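Local coordinates for protein KLLA0E08119p (Kluyveromyces lactis, PDB 3VA7) that is the urea carboxylase part of a larger enzyme and probably uses ATP and biotin to carboxylate urea to urea-1-carboxylate, the first step of the allophanate route, at residues 59-64 with 77-82. Numbering follows the deposited sequence.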
loop_
_atom_site.group_PDB
_atom_site.type_symbol
_atom_site.label_atom_id
_atom_site.label_comp_id
_atom_site.label_asym_id
_atom_site.label_seq_id
_atom_site.Cartn_x
_atom_site.Cartn_y
_atom_site.Cartn_z
ATOM N N ALA A 59 -1.431 30.662 5.965
ATOM C CA ALA A 59 -0.391 29.656 5.839
ATOM C C ALA A 59 0.725 30.122 4.906
ATOM O O ALA A 59 0.484 30.952 4.038
ATOM C CB ALA A 59 -0.975 28.341 5.303
ATOM N N VAL A 60 1.920 29.548 5.087
ATOM C CA VAL A 60 2.972 29.552 4.091
ATOM C C VAL A 60 3.554 28.135 3.958
ATOM O O VAL A 60 3.702 27.440 4.937
ATOM C CB VAL A 60 4.095 30.556 4.436
ATOM C CG1 VAL A 60 3.577 32.023 4.250
ATOM C CG2 VAL A 60 4.668 30.303 5.860
ATOM N N TYR A 61 3.894 27.700 2.753
ATOM C CA TYR A 61 4.408 26.366 2.598
ATOM C C TYR A 61 5.493 26.239 1.555
ATOM O O TYR A 61 5.483 26.925 0.535
ATOM C CB TYR A 61 3.281 25.416 2.245
ATOM C CG TYR A 61 2.462 25.856 1.060
ATOM C CD1 TYR A 61 2.646 25.259 -0.197
ATOM C CD2 TYR A 61 1.482 26.859 1.181
ATOM C CE1 TYR A 61 1.898 25.639 -1.277
ATOM C CE2 TYR A 61 0.739 27.246 0.084
ATOM C CZ TYR A 61 0.968 26.628 -1.143
ATOM O OH TYR A 61 0.249 26.995 -2.251
ATOM N N SER A 62 6.434 25.340 1.827
ATOM C CA SER A 62 7.370 24.861 0.829
ATOM C C SER A 62 6.650 23.969 -0.166
ATOM O O SER A 62 5.430 23.750 -0.053
ATOM C CB SER A 62 8.386 24.006 1.528
ATOM O OG SER A 62 7.742 22.900 2.095
ATOM N N ASP A 63 7.401 23.374 -1.090
ATOM C CA ASP A 63 6.767 22.473 -2.034
ATOM C C ASP A 63 6.395 21.095 -1.484
ATOM O O ASP A 63 5.274 20.627 -1.741
ATOM C CB ASP A 63 7.496 22.434 -3.381
ATOM C CG ASP A 63 7.330 23.756 -4.173
ATOM O OD1 ASP A 63 6.612 24.691 -3.714
ATOM O OD2 ASP A 63 7.953 23.878 -5.248
ATOM N N PRO A 64 7.279 20.456 -0.699
ATOM C CA PRO A 64 6.792 19.204 -0.084
ATOM C C PRO A 64 5.576 19.405 0.869
ATOM O O PRO A 64 4.782 18.453 1.087
ATOM C CB PRO A 64 8.005 18.665 0.692
ATOM C CG PRO A 64 9.201 19.539 0.257
ATOM C CD PRO A 64 8.679 20.782 -0.360
ATOM N N SER A 77 -3.355 31.145 1.957
ATOM C CA SER A 77 -2.054 30.508 1.904
ATOM C C SER A 77 -1.184 31.051 0.764
ATOM O O SER A 77 -1.666 31.549 -0.220
ATOM C CB SER A 77 -2.184 28.988 1.798
ATOM O OG SER A 77 -3.123 28.621 0.822
ATOM N N VAL A 78 0.120 30.967 0.929
ATOM C CA VAL A 78 1.027 31.511 -0.041
ATOM C C VAL A 78 2.055 30.440 -0.189
ATOM O O VAL A 78 2.657 29.990 0.795
ATOM C CB VAL A 78 1.662 32.809 0.456
ATOM C CG1 VAL A 78 2.756 33.254 -0.473
ATOM C CG2 VAL A 78 0.624 33.873 0.576
ATOM N N ALA A 79 2.169 29.973 -1.418
ATOM C CA ALA A 79 3.235 29.091 -1.814
ATOM C C ALA A 79 4.528 29.906 -1.808
ATOM O O ALA A 79 4.623 30.958 -2.437
ATOM C CB ALA A 79 2.950 28.537 -3.213
ATOM N N LEU A 80 5.498 29.454 -1.027
ATOM C CA LEU A 80 6.869 29.909 -1.190
ATOM C C LEU A 80 7.341 28.860 -2.154
ATOM O O LEU A 80 6.776 27.735 -2.169
ATOM C CB LEU A 80 7.625 29.782 0.136
ATOM C CG LEU A 80 6.946 30.169 1.458
ATOM C CD1 LEU A 80 7.684 29.541 2.613
ATOM C CD2 LEU A 80 6.863 31.664 1.615
ATOM N N HIS A 81 8.306 29.144 -3.007
ATOM C CA HIS A 81 8.623 28.055 -3.936
ATOM C C HIS A 81 9.960 27.410 -3.615
ATOM O O HIS A 81 10.939 28.090 -3.349
ATOM C CB HIS A 81 8.447 28.498 -5.391
ATOM C CG HIS A 81 7.060 29.002 -5.703
ATOM N ND1 HIS A 81 6.684 30.319 -5.515
ATOM C CD2 HIS A 81 5.959 28.359 -6.176
ATOM C CE1 HIS A 81 5.418 30.470 -5.874
ATOM N NE2 HIS A 81 4.954 29.296 -6.276
ATOM N N GLY A 82 9.988 26.089 -3.562
ATOM C CA GLY A 82 11.232 25.398 -3.255
ATOM C C GLY A 82 11.032 24.293 -2.262
ATOM O O GLY A 82 9.909 24.020 -1.839
#
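Tyr61 lays its ring across the neighbouring strand, with Ala79 CA over one face, 3.7 Å from the ring centroid, in a CH-pi contact. A chi1 of 53° tucks CG into the cleft flanked by N and C, and from there the ring leans toward residues 77-79. Ala79 CB meets the phenol end near CZ, while Ser77 CB comes at the ring edge, 3.8 Å from Tyr61 CE2. A serine at Tyr61 would probably leave Ala79 CA and CB and the flank of Ser77 without the ring that packs on them. Beneath the ring the backbones pair in parallel: Val78 N donates to Ala59 O, Tyr61 N to Val78 O, and Leu80 N to Tyr61 O at 3.0 Å. On the face carrying Val60 and Val78, Val60 CG1 sits 4.3 Å from Val78 CB; Leu80, just past the strand end, brings CD2 to 4.1 Å from Val60 CB, and helix 92-101 packs against all three side chains. Beyond the strands the pairing continues in loop form. Asp63 N donates to Gly82 O at 2.7 Å, the donor almost in line with the Gly82 carbonyl, and the Asp63 carboxylate turns back so that OD2 accepts a weak bond from Gly82 N at 3.4 Å. Asp63 thus meets both polar backbone atoms of Gly82, one with its amide and one with its side chain. Strand 56-61, helix 69-73 and strand 76-79 form a beta-alpha-beta unit at the edge of the five-stranded parallel sheet, order 3-2-1-4-5, in the N-terminal domain of the biotin carboxylase part, a Rossmann-like alpha/beta fold.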